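Local coordinates for protein yahD a copper inducible hydrolase (Lactococcus lactis subsp. lactis, PDB 3OG9), which is a copper-inducible member of the alpha/beta hydrolase family that probably acts as a hydrolase and binds D-malate in its pocket, at residues A[146-160]-A[178-191]. Residues are numbered along the deposited sequence; the frame is centred on the assembly and turned at random. Where two conformers were deposited one is given.
With MLT (D-malate), chain C.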
loop_
_atom_site.group_PDB
_atom_site.type_symbol
_atom_site.label_atom_id
_atom_site.label_comp_id
_atom_site.label_asym_id
_atom_site.label_seq_id
_atom_site.Cartn_x
_atom_site.Cartn_y
_atom_site.Cartn_z
ATOM N N GLN A 146 14.666 -6.478 8.421
ATOM C CA GLN A 146 15.432 -5.305 8.745
ATOM C C GLN A 146 15.204 -4.373 7.573
ATOM O O GLN A 146 15.411 -4.743 6.408
ATOM C CB GLN A 146 16.903 -5.686 8.927
ATOM C CG GLN A 146 17.340 -5.813 10.408
ATOM C CD GLN A 146 16.219 -6.240 11.354
ATOM O OE1 GLN A 146 15.663 -5.418 12.108
ATOM N NE2 GLN A 146 15.871 -7.530 11.314
ATOM N N LEU A 147 14.722 -3.185 7.889
ATOM C CA LEU A 147 14.362 -2.195 6.875
ATOM C C LEU A 147 15.044 -0.860 7.196
ATOM O O LEU A 147 14.471 0.209 6.982
ATOM C CB LEU A 147 12.842 -2.032 6.857
ATOM C CG LEU A 147 12.032 -3.275 6.488
ATOM C CD1 LEU A 147 10.563 -2.997 6.751
ATOM C CD2 LEU A 147 12.263 -3.657 5.055
ATOM N N ASP A 148 16.286 -0.936 7.664
ATOM C CA ASP A 148 16.936 0.220 8.311
ATOM C C ASP A 148 17.164 1.399 7.366
ATOM O O ASP A 148 17.236 2.534 7.819
ATOM C CB ASP A 148 18.271 -0.206 8.936
ATOM C CG ASP A 148 18.507 0.378 10.332
ATOM O OD1 ASP A 148 19.539 -0.018 10.912
ATOM O OD2 ASP A 148 17.711 1.212 10.874
ATOM N N ASP A 149 17.250 1.141 6.060
ATOM C CA ASP A 149 17.565 2.202 5.086
ATOM C C ASP A 149 16.311 2.778 4.384
ATOM O O ASP A 149 16.427 3.676 3.558
ATOM C CB ASP A 149 18.529 1.651 4.025
ATOM C CG ASP A 149 17.977 0.408 3.287
ATOM O OD1 ASP A 149 17.166 -0.391 3.856
ATOM O OD2 ASP A 149 18.400 0.200 2.127
ATOM N N LYS A 150 15.132 2.231 4.696
ATOM C CA LYS A 150 13.926 2.476 3.912
ATOM C C LYS A 150 13.174 3.733 4.347
ATOM O O LYS A 150 13.218 4.123 5.526
ATOM C CB LYS A 150 12.983 1.254 3.999
ATOM C CG LYS A 150 13.641 -0.065 3.579
ATOM C CD LYS A 150 13.987 -0.087 2.125
ATOM C CE LYS A 150 14.278 -1.531 1.696
ATOM N NZ LYS A 150 14.473 -1.499 0.253
ATOM N N HIS A 151 12.506 4.368 3.385
ATOM C CA HIS A 151 11.726 5.567 3.630
ATOM C C HIS A 151 10.270 5.271 3.314
ATOM O O HIS A 151 9.952 4.631 2.309
ATOM C CB HIS A 151 12.240 6.715 2.772
ATOM C CG HIS A 151 13.471 7.361 3.327
ATOM N ND1 HIS A 151 13.414 8.445 4.176
ATOM C CD2 HIS A 151 14.786 7.079 3.162
ATOM C CE1 HIS A 151 14.641 8.797 4.520
ATOM N NE2 HIS A 151 15.489 7.975 3.934
ATOM N N VAL A 152 9.383 5.696 4.202
ATOM C CA VAL A 152 7.977 5.324 4.085
ATOM C C VAL A 152 7.151 6.556 4.459
ATOM O O VAL A 152 7.462 7.226 5.459
ATOM C CB VAL A 152 7.624 4.132 5.052
ATOM C CG1 VAL A 152 6.087 3.945 5.154
ATOM C CG2 VAL A 152 8.269 2.821 4.538
ATOM N N PHE A 153 6.135 6.860 3.658
ATOM C CA PHE A 153 5.195 7.985 3.917
ATOM C C PHE A 153 3.846 7.399 4.350
ATOM O O PHE A 153 3.359 6.463 3.691
ATOM C CB PHE A 153 4.979 8.766 2.597
ATOM C CG PHE A 153 3.979 9.927 2.708
ATOM C CD1 PHE A 153 4.425 11.222 2.929
ATOM C CD2 PHE A 153 2.621 9.706 2.546
ATOM C CE1 PHE A 153 3.502 12.291 3.011
ATOM C CE2 PHE A 153 1.671 10.763 2.628
ATOM C CZ PHE A 153 2.126 12.048 2.884
ATOM N N LEU A 154 3.276 7.910 5.458
ATOM C CA LEU A 154 1.993 7.451 5.969
ATOM C C LEU A 154 1.109 8.630 6.228
ATOM O O LEU A 154 1.554 9.629 6.826
ATOM C CB LEU A 154 2.138 6.708 7.315
ATOM C CG LEU A 154 3.083 5.520 7.376
ATOM C CD1 LEU A 154 3.262 5.040 8.833
ATOM C CD2 LEU A 154 2.594 4.361 6.508
ATOM N N SER A 155 -0.155 8.516 5.846
ATOM C CA SER A 155 -1.129 9.538 6.304
ATOM C C SER A 155 -2.052 8.936 7.357
ATOM O O SER A 155 -2.275 7.728 7.363
ATOM C CB SER A 155 -1.956 10.070 5.156
ATOM O OG SER A 155 -2.836 9.080 4.661
ATOM N N TYR A 156 -2.620 9.811 8.202
ATOM C CA TYR A 156 -3.550 9.409 9.221
ATOM C C TYR A 156 -4.506 10.595 9.434
ATOM O O TYR A 156 -4.080 11.747 9.316
ATOM C CB TYR A 156 -2.730 9.102 10.485
ATOM C CG TYR A 156 -3.534 8.947 11.729
ATOM C CD1 TYR A 156 -4.300 7.785 11.950
ATOM C CD2 TYR A 156 -3.557 9.968 12.693
ATOM C CE1 TYR A 156 -5.074 7.652 13.109
ATOM C CE2 TYR A 156 -4.311 9.830 13.856
ATOM C CZ TYR A 156 -5.060 8.677 14.061
ATOM O OH TYR A 156 -5.831 8.553 15.212
ATOM N N ALA A 157 -5.781 10.330 9.715
ATOM C CA ALA A 157 -6.643 11.411 10.227
ATOM C C ALA A 157 -7.159 11.042 11.621
ATOM O O ALA A 157 -7.538 9.902 11.836
ATOM C CB ALA A 157 -7.811 11.679 9.269
ATOM N N PRO A 158 -7.225 11.990 12.568
ATOM C CA PRO A 158 -7.673 11.586 13.911
ATOM C C PRO A 158 -9.214 11.452 13.977
ATOM O O PRO A 158 -9.747 10.979 14.989
ATOM C CB PRO A 158 -7.134 12.703 14.824
ATOM C CG PRO A 158 -7.062 13.928 13.936
ATOM C CD PRO A 158 -7.144 13.471 12.478
ATOM N N ASN A 159 -9.920 11.835 12.925
ATOM C CA ASN A 159 -11.345 11.561 12.827
ATOM C C ASN A 159 -11.679 10.363 11.922
ATOM O O ASN A 159 -12.841 10.149 11.552
ATOM C CB ASN A 159 -12.122 12.818 12.409
ATOM C CG ASN A 159 -11.629 13.441 11.085
ATOM O OD1 ASN A 159 -10.525 13.173 10.598
ATOM N ND2 ASN A 159 -12.471 14.303 10.509
ATOM N N ASP A 160 -10.663 9.563 11.590
ATOM C CA ASP A 160 -10.884 8.341 10.835
ATOM C C ASP A 160 -11.500 7.280 11.736
ATOM O O ASP A 160 -10.828 6.740 12.612
ATOM C CB ASP A 160 -9.553 7.852 10.251
ATOM C CG ASP A 160 -9.721 6.735 9.257
ATOM O OD1 ASP A 160 -10.768 6.061 9.289
ATOM O OD2 ASP A 160 -8.785 6.498 8.482
ATOM N N SER A 178 11.616 -1.829 12.810
ATOM C CA SER A 178 12.335 -2.460 11.695
ATOM C C SER A 178 13.436 -1.549 11.150
ATOM O O SER A 178 14.299 -1.980 10.372
ATOM C CB SER A 178 11.365 -2.847 10.570
ATOM O OG SER A 178 10.774 -1.706 9.978
ATOM N N GLY A 179 13.409 -0.293 11.567
ATOM C CA GLY A 179 14.428 0.656 11.153
ATOM C C GLY A 179 13.996 1.698 10.143
ATOM O O GLY A 179 14.808 2.537 9.772
ATOM N N CYS A 180 12.720 1.692 9.729
ATOM C CA CYS A 180 12.250 2.668 8.709
ATOM C C CYS A 180 12.319 4.121 9.148
ATOM O O CYS A 180 12.101 4.451 10.310
ATOM C CB CYS A 180 10.809 2.402 8.242
ATOM S SG CYS A 180 10.566 0.862 7.427
ATOM N N GLN A 181 12.550 4.997 8.171
ATOM C CA GLN A 181 12.488 6.431 8.375
ATOM C C GLN A 181 11.092 6.844 7.895
ATOM O O GLN A 181 10.778 6.718 6.726
ATOM C CB GLN A 181 13.556 7.127 7.513
ATOM C CG GLN A 181 14.977 7.150 8.089
ATOM C CD GLN A 181 15.624 5.760 8.167
ATOM O OE1 GLN A 181 15.636 4.975 7.197
ATOM N NE2 GLN A 181 16.154 5.454 9.318
ATOM N N LEU A 182 10.270 7.348 8.793
ATOM C CA LEU A 182 8.872 7.647 8.489
ATOM C C LEU A 182 8.611 9.112 8.346
ATOM O O LEU A 182 9.139 9.916 9.113
ATOM C CB LEU A 182 7.955 7.161 9.635
ATOM C CG LEU A 182 7.921 5.674 9.929
ATOM C CD1 LEU A 182 6.806 5.314 10.979
ATOM C CD2 LEU A 182 7.668 4.967 8.606
ATOM N N GLU A 183 7.756 9.442 7.382
ATOM C CA GLU A 183 7.100 10.740 7.334
ATOM C C GLU A 183 5.618 10.518 7.582
ATOM O O GLU A 183 4.981 9.747 6.861
ATOM C CB GLU A 183 7.293 11.398 5.967
ATOM C CG GLU A 183 6.471 12.689 5.735
ATOM C CD GLU A 183 7.156 13.923 6.287
ATOM O OE1 GLU A 183 8.393 13.883 6.414
ATOM O OE2 GLU A 183 6.468 14.942 6.572
ATOM N N ILE A 184 5.072 11.234 8.565
ATOM C CA ILE A 184 3.652 11.130 8.885
ATOM C C ILE A 184 2.905 12.393 8.490
ATOM O O ILE A 184 3.219 13.471 9.006
ATOM C CB ILE A 184 3.419 10.830 10.415
ATOM C CG1 ILE A 184 4.308 9.670 10.926
ATOM C CG2 ILE A 184 1.935 10.617 10.728
ATOM C CD1 ILE A 184 4.089 8.362 10.205
ATOM N N TYR A 185 1.889 12.256 7.636
ATOM C CA TYR A 185 1.044 13.386 7.252
ATOM C C TYR A 185 -0.340 13.269 7.906
ATOM O O TYR A 185 -0.995 12.228 7.786
ATOM C CB TYR A 185 0.870 13.477 5.723
ATOM C CG TYR A 185 0.018 14.668 5.360
ATOM C CD1 TYR A 185 0.596 15.938 5.197
ATOM C CD2 TYR A 185 -1.363 14.554 5.263
ATOM C CE1 TYR A 185 -0.196 17.068 4.877
ATOM C CE2 TYR A 185 -2.165 15.666 4.962
ATOM C CZ TYR A 185 -1.574 16.905 4.776
ATOM O OH TYR A 185 -2.375 17.975 4.496
ATOM N N GLU A 186 -0.783 14.333 8.573
ATOM C CA GLU A 186 -2.071 14.332 9.276
ATOM C C GLU A 186 -3.115 15.060 8.418
ATOM O O GLU A 186 -2.949 16.245 8.137
ATOM C CB GLU A 186 -1.944 14.972 10.668
ATOM C CG GLU A 186 -3.229 14.779 11.546
ATOM C CD GLU A 186 -3.236 15.494 12.895
ATOM O OE1 GLU A 186 -2.159 15.722 13.512
ATOM O OE2 GLU A 186 -4.346 15.812 13.362
ATOM N N SER A 187 -4.137 14.325 7.939
ATOM C CA SER A 187 -5.257 14.912 7.161
ATOM C C SER A 187 -6.479 15.138 8.067
ATOM O O SER A 187 -6.460 14.741 9.222
ATOM C CB SER A 187 -5.616 14.024 5.971
ATOM O OG SER A 187 -6.129 12.778 6.418
ATOM N N SER A 188 -7.516 15.794 7.555
ATOM C CA SER A 188 -8.660 16.176 8.403
ATOM C C SER A 188 -10.006 15.714 7.863
ATOM O O SER A 188 -11.054 16.227 8.274
ATOM C CB SER A 188 -8.695 17.705 8.617
ATOM O OG SER A 188 -8.831 18.373 7.378
ATOM N N LEU A 189 -9.994 14.753 6.950
ATOM C CA LEU A 189 -11.244 14.238 6.405
ATOM C C LEU A 189 -11.528 12.768 6.710
ATOM O O LEU A 189 -12.071 12.073 5.883
ATOM C CB LEU A 189 -11.390 14.597 4.923
ATOM C CG LEU A 189 -12.026 15.999 5.025
ATOM C CD1 LEU A 189 -11.172 17.114 4.496
ATOM C CD2 LEU A 189 -13.516 16.114 4.658
ATOM N N GLY A 190 -11.199 12.318 7.923
ATOM C CA GLY A 190 -11.409 10.911 8.244
ATOM C C GLY A 190 -10.710 9.979 7.256
ATOM O O GLY A 190 -9.615 10.274 6.838
ATOM N N HIS A 191 -11.364 8.889 6.867
ATOM C CA HIS A 191 -10.749 7.875 5.982
ATOM C C HIS A 191 -10.576 8.341 4.539
ATOM O O HIS A 191 -9.888 7.669 3.722
ATOM C CB HIS A 191 -11.582 6.576 5.996
ATOM C CG HIS A 191 -10.801 5.331 5.679
ATOM N ND1 HIS A 191 -9.738 4.903 6.440
ATOM C CD2 HIS A 191 -10.973 4.394 4.714
ATOM C CE1 HIS A 191 -9.259 3.779 5.934
ATOM N NE2 HIS A 191 -9.992 3.449 4.884
HETATM C C1 MLT C . -8.956 -3.312 5.259
HETATM O O1 MLT C . -9.742 -4.255 4.974
HETATM O O2 MLT C . -7.809 -3.262 4.751
HETATM C C2 MLT C . -9.379 -2.240 6.240
HETATM O O3 MLT C . -10.662 -2.499 6.782
HETATM C C3 MLT C . -9.328 -0.847 5.612
HETATM C C4 MLT C . -10.349 -0.643 4.517
HETATM O O4 MLT C . -10.869 0.490 4.427
HETATM O O5 MLT C . -10.688 -1.528 3.688
HETATM O O HOH W 1 16.617 -3.046 11.943
HETATM O O HOH W 2 10.957 9.283 5.218
#
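Gln-181 lies across His-151 where two parallel strands begin, its CB sitting over one face of the imidazole, 3.9 Å from the ring centroid, in a CH-pi contact. A water in the ring plane ties His-151 ND1 to Gln-181 O, which also accepts the amide of Val-152. Further along, on the other face of the sheet, Leu-154 CD1 meets Ile-184 CD1 at 3.7 Å and more loosely reaches Leu-182 CD1. Branched aliphatic chains suit this face because helix 165-177 packs there, with Phe-168 and Leu-175 against Leu-154. That helix is the crossover of a beta-alpha-beta unit, joining strand 151-156 to the edge strand 181-186 of an alpha/beta-hydrolase sheet. Back on the His-151 face, the flat rings of Phe-153 and Tyr-185 suit the layer between sheet and helix 195-208, where they meet Trp-204 and Ala-200 respectively. With CG anti to the backbone N (chi1 178°), the Phe-153 ring leans across to the neighbouring strand, where its CZ lies 3.4 Å from Tyr-185 CB. Beyond the strands, Asn-159 OD1 accepts Gly-190 N at 2.9 Å, from above the amide plane; the positive phi of Gly-190 favours glycine. The loop through Gly-190 brings His-191 to Asp-160: His-191 ND1 donates to Asp-160 OD2 at 2.8 Å, almost straight (168°), in the ring plane and on the syn side of the carboxylate. His-191 NE2 hydrogen-bonds to Ser-110 OG and, weakly, to malate O4 (3.1 Å), consistent with a Ser-His-Asp triad. Replacing His-191 with alanine would probably leave Asp-160 OD2 without this donor and break the link to Ser-110. Asp-160 OD1, meanwhile, accepts the amide of Ile-162.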